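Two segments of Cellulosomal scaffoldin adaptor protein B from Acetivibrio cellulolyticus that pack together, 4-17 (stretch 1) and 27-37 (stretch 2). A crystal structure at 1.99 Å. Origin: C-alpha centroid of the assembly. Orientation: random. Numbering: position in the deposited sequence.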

# COMPACT_ATOMS: atom_id res chain seq x y z
N LEU A 4 2.64 -11.65 14.30
CA LEU A 4 1.31 -11.50 13.73
C LEU A 4 0.56 -10.25 14.27
O LEU A 4 1.01 -9.63 15.24
N ASP A 5 -0.55 -9.89 13.63
CA ASP A 5 -1.33 -8.69 14.03
C ASP A 5 -2.49 -9.01 15.03
O ASP A 5 -2.70 -10.19 15.37
N MET A 6 -3.21 -7.96 15.48
CA MET A 6 -4.09 -7.93 16.73
C MET A 6 -3.43 -7.10 17.88
O MET A 6 -3.38 -7.54 19.04
N ILE A 7 -3.00 -5.88 17.52
CA ILE A 7 -1.81 -5.18 18.08
C ILE A 7 -2.15 -3.76 18.48
O ILE A 7 -2.92 -3.11 17.80
N LYS A 8 -1.56 -3.25 19.56
CA LYS A 8 -1.92 -1.90 20.02
C LYS A 8 -1.15 -0.73 19.37
O LYS A 8 -1.64 0.40 19.38
N ALA A 9 0.04 -1.00 18.82
CA ALA A 9 0.91 0.04 18.24
C ALA A 9 0.33 0.53 16.89
O ALA A 9 -0.40 -0.20 16.21
N SER A 10 0.60 1.78 16.54
CA SER A 10 0.18 2.35 15.25
C SER A 10 1.13 1.87 14.18
O SER A 10 2.36 1.91 14.36
N TYR A 11 0.59 1.42 13.05
CA TYR A 11 1.47 1.05 11.94
C TYR A 11 0.81 1.16 10.56
O TYR A 11 -0.39 1.40 10.44
N ILE A 12 1.65 0.97 9.56
CA ILE A 12 1.21 0.65 8.23
C ILE A 12 1.93 -0.61 7.81
O ILE A 12 3.14 -0.77 8.04
N THR A 13 1.20 -1.52 7.18
CA THR A 13 1.87 -2.70 6.72
C THR A 13 1.32 -3.20 5.38
O THR A 13 0.36 -2.64 4.84
N MET A 14 1.97 -4.24 4.85
CA MET A 14 1.41 -5.07 3.76
C MET A 14 1.17 -6.51 4.23
O MET A 14 2.11 -7.12 4.77
N GLY A 15 -0.04 -7.05 4.05
CA GLY A 15 -0.31 -8.49 4.25
C GLY A 15 -0.57 -9.25 2.93
O GLY A 15 -1.11 -8.66 1.98
N TYR A 16 -0.16 -10.52 2.87
CA TYR A 16 -0.42 -11.41 1.72
C TYR A 16 -1.55 -12.36 1.98
O TYR A 16 -1.70 -12.84 3.10
N ASP A 17 -2.34 -12.66 0.96
CA ASP A 17 -3.32 -13.70 1.16
C ASP A 17 -2.66 -15.09 1.16
O ASP A 17 -3.24 -16.03 1.66
N ILE A 27 -0.59 -13.58 -5.98
CA ILE A 27 -0.73 -13.29 -4.55
C ILE A 27 -1.28 -11.86 -4.46
O ILE A 27 -0.73 -10.94 -5.10
N LYS A 28 -2.35 -11.66 -3.69
CA LYS A 28 -2.75 -10.29 -3.39
C LYS A 28 -2.13 -9.70 -2.13
O LYS A 28 -2.21 -10.27 -1.03
N ALA A 29 -1.46 -8.56 -2.34
CA ALA A 29 -0.79 -7.80 -1.30
C ALA A 29 -1.68 -6.62 -0.95
O ALA A 29 -2.08 -5.87 -1.85
N THR A 30 -2.03 -6.52 0.33
CA THR A 30 -2.95 -5.49 0.85
C THR A 30 -2.18 -4.53 1.77
O THR A 30 -1.54 -4.96 2.74
N VAL A 31 -2.23 -3.23 1.43
CA VAL A 31 -1.62 -2.17 2.24
C VAL A 31 -2.73 -1.82 3.22
O VAL A 31 -3.87 -1.65 2.83
N LYS A 32 -2.39 -1.73 4.51
CA LYS A 32 -3.37 -1.53 5.55
C LYS A 32 -2.75 -0.84 6.78
O LYS A 32 -1.53 -0.91 7.00
N ILE A 33 -3.58 -0.18 7.57
CA ILE A 33 -3.06 0.64 8.64
C ILE A 33 -3.79 0.32 9.92
O ILE A 33 -4.88 -0.24 9.92
N ASN A 34 -3.14 0.71 11.02
CA ASN A 34 -3.67 0.49 12.34
C ASN A 34 -3.43 1.73 13.15
O ASN A 34 -2.28 2.19 13.29
N LYS A 35 -4.54 2.27 13.63
CA LYS A 35 -4.58 3.40 14.57
C LYS A 35 -3.76 4.62 14.15
O LYS A 35 -2.90 5.12 14.89
N ILE A 36 -4.05 5.11 12.94
CA ILE A 36 -3.45 6.33 12.45
C ILE A 36 -4.45 7.45 12.72
O ILE A 36 -5.56 7.46 12.16
N THR A 37 -4.07 8.40 13.57
CA THR A 37 -4.97 9.44 14.08
C THR A 37 -5.45 10.37 12.95
O THR A 37 -4.63 11.00 12.27

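Residues Y11 to Y16 of the cellulosomal scaffoldin adaptor protein pair antiparallel with A29 to N34, burying 970 Å² between the two stretches. Three residue pairs satisfy each other's backbone in both directions: Y11 N to N34 O (3.0 Å) and N34 N to Y11 O (2.9 Å); T13 N to K32 O (2.8 Å) and K32 N to T13 O (2.9 Å); G15 N to T30 O (2.9 Å) and T30 N to G15 O (2.9 Å). At the end of the ladder D17 N donates to K28 O (3.1 Å), but the return bond uses a side chain: D17, chi1 p, points its CB toward stretch 2 and accepts K28 N on OD1 (3.2 Å). K28 NZ stays 4.5 Å from D17 OD2, beyond a salt bridge, and is satisfied elsewhere in the structure.

One face of the sheet carries I12, M14, Y16, A29, V31 and I33, and its contacts across the stretches are apolar. I12 (t, t) sets CD1 3.8 Å from V31 CG1 and CG1 3.7 Å from I33 CG2. M14 (t, t, m) reaches along the face, its SD 3.6 Å from A29 CB. Y16 (m) turns its ring edge to A29, with CE1 3.9 Å from A29 CB, while Y16 CB lies 3.8 Å from I27 CG2.

The face bearing Y11, T13, T30, K32 and N34 is more polar. Y11 (p) folds its ring back so that N34 CB sits over one face, 3.4 Å from the ring centroid, a CH-pi contact. N34 (t) extends ND2 to the incoming loop, donating to A9 O (2.8 Å) and weakly to I7 O (3.1 Å). K32, chi1 p and then t throughout, runs past T13, bringing CE 3.7 Å from T13 CG2; its NZ remains 4.5 Å from D5 OD2, too far for a salt bridge. The bare CA of G15 leaves room for this lysine, since an ideal CB there would lie 2.9 Å from K32 NZ. T13 OG1 finds its partner elsewhere in the structure.

Toward the K35 end of the contact, S10 (m) donates OG to K35 O (2.7 Å). K35 NZ makes a weak bond to K8 O at 2.5 Å, although crowding makes the position of that oxygen less certain. I36 (m, m) swings CD1 to 3.7 Å from Y11 O and 4.2 Å from S10 CB.

Water 1 bridges the stretches, donating to G15 O (3.0 Å) and K28 O (2.4 Å, a very short distance, so the water's position should be read with caution) and accepting from T30 OG1 (2.7 Å). Each carbonyl thus has a second donor besides the amide across the sheet, T30 N for G15 O and D17 N for K28 O, and the T30 hydroxyl, with chi1 m, gains an acceptor.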

# COMPACT_ATOMS: atom_id res chain seq x y z
CB LEU A 4 0.49 -12.80 13.85
CG LEU A 4 -0.24 -13.26 15.12
CD1 LEU A 4 0.30 -14.58 15.63
CD2 LEU A 4 -0.26 -12.19 16.21
CB ASP A 5 -1.79 -7.91 12.78
CG ASP A 5 -0.60 -7.38 11.93
OD1 ASP A 5 0.33 -6.68 12.45
OD2 ASP A 5 -0.59 -7.64 10.70
CB MET A 6 -4.45 -9.33 17.24
CG MET A 6 -5.60 -10.04 16.46
SD MET A 6 -7.29 -9.45 16.86
CE MET A 6 -7.56 -8.13 15.65
CB ILE A 7 -0.70 -5.14 16.99
CG1 ILE A 7 -0.05 -6.52 16.88
CG2 ILE A 7 0.35 -4.06 17.26
CD1 ILE A 7 0.93 -6.61 15.79
CB LYS A 8 -1.85 -1.77 21.55
CG LYS A 8 -2.69 -2.82 22.27
CD LYS A 8 -3.23 -2.28 23.59
CE LYS A 8 -4.33 -3.21 24.11
NZ LYS A 8 -5.30 -2.52 25.02
CB ALA A 9 2.32 -0.49 18.04
CB SER A 10 0.18 3.87 15.32
OG SER A 10 -0.76 4.28 16.27
CB TYR A 11 1.96 -0.38 12.11
CG TYR A 11 0.87 -1.39 12.19
CD1 TYR A 11 0.26 -1.86 11.04
CD2 TYR A 11 0.47 -1.94 13.42
CE1 TYR A 11 -0.75 -2.81 11.11
CE2 TYR A 11 -0.53 -2.89 13.50
CZ TYR A 11 -1.13 -3.33 12.34
OH TYR A 11 -2.14 -4.28 12.38
CB ILE A 12 1.45 1.83 7.21
CG1 ILE A 12 0.92 1.44 5.81
CG2 ILE A 12 2.90 2.28 7.20
CD1 ILE A 12 0.89 2.64 4.77
CB THR A 13 1.82 -3.81 7.83
OG1 THR A 13 2.88 -4.75 7.60
CG2 THR A 13 0.51 -4.50 7.82
CB MET A 14 2.39 -5.06 2.58
CG MET A 14 1.80 -5.56 1.27
SD MET A 14 3.08 -5.53 0.01
CE MET A 14 3.48 -3.78 -0.03
CB TYR A 16 0.79 -12.26 1.38
CG TYR A 16 2.02 -11.47 1.10
CD1 TYR A 16 1.99 -10.38 0.24
CD2 TYR A 16 3.25 -11.82 1.69
CE1 TYR A 16 3.13 -9.64 -0.01
CE2 TYR A 16 4.42 -11.07 1.43
CZ TYR A 16 4.33 -9.99 0.58
OH TYR A 16 5.45 -9.22 0.28
CB ASP A 17 -4.53 -13.59 0.20
CG ASP A 17 -4.19 -13.88 -1.26
OD1 ASP A 17 -3.01 -13.98 -1.65
OD2 ASP A 17 -5.15 -13.99 -2.03
CB ILE A 27 0.62 -13.32 -3.83
CG1 ILE A 27 1.28 -14.70 -3.99
CG2 ILE A 27 0.45 -12.94 -2.36
CD1 ILE A 27 2.80 -14.66 -3.91
CB LYS A 28 -4.26 -10.06 -3.46
CG LYS A 28 -5.12 -10.82 -2.54
CD LYS A 28 -6.47 -11.09 -3.25
CE LYS A 28 -6.22 -11.90 -4.51
NZ LYS A 28 -7.40 -12.02 -5.44
CB ALA A 29 0.56 -7.33 -1.79
CB THR A 30 -4.09 -6.11 1.63
OG1 THR A 30 -4.83 -7.00 0.79
CG2 THR A 30 -5.02 -5.05 2.16
CB VAL A 31 -1.20 -0.93 1.38
CG1 VAL A 31 -0.70 0.23 2.28
CG2 VAL A 31 -0.14 -1.29 0.36
CB LYS A 32 -3.97 -2.88 5.96
CG LYS A 32 -2.90 -3.89 6.44
CD LYS A 32 -3.56 -5.27 6.56
CE LYS A 32 -2.59 -6.36 6.96
NZ LYS A 32 -3.43 -7.61 7.16
CB ILE A 33 -3.20 2.15 8.38
CG1 ILE A 33 -4.64 2.52 7.96
CG2 ILE A 33 -2.21 2.60 7.34
CD1 ILE A 33 -5.00 4.08 8.16
CB ASN A 34 -3.01 -0.75 13.01
CG ASN A 34 -3.68 -1.11 14.34
OD1 ASN A 34 -4.89 -1.32 14.38
ND2 ASN A 34 -2.91 -1.09 15.43
CB LYS A 35 -4.25 2.93 15.99
CG LYS A 35 -5.30 1.99 16.55
CD LYS A 35 -5.25 1.97 18.09
CE LYS A 35 -4.11 1.15 18.56
NZ LYS A 35 -3.98 1.04 20.08
CB ILE A 36 -3.08 6.23 10.94
CG1 ILE A 36 -2.19 5.00 10.66
CG2 ILE A 36 -2.41 7.53 10.44
CD1 ILE A 36 -0.81 4.96 11.36
CB THR A 37 -4.23 10.27 15.15
OG1 THR A 37 -3.85 9.38 16.22
CG2 THR A 37 -5.14 11.34 15.73
O HOH W 1 -3.73 -9.49 0.67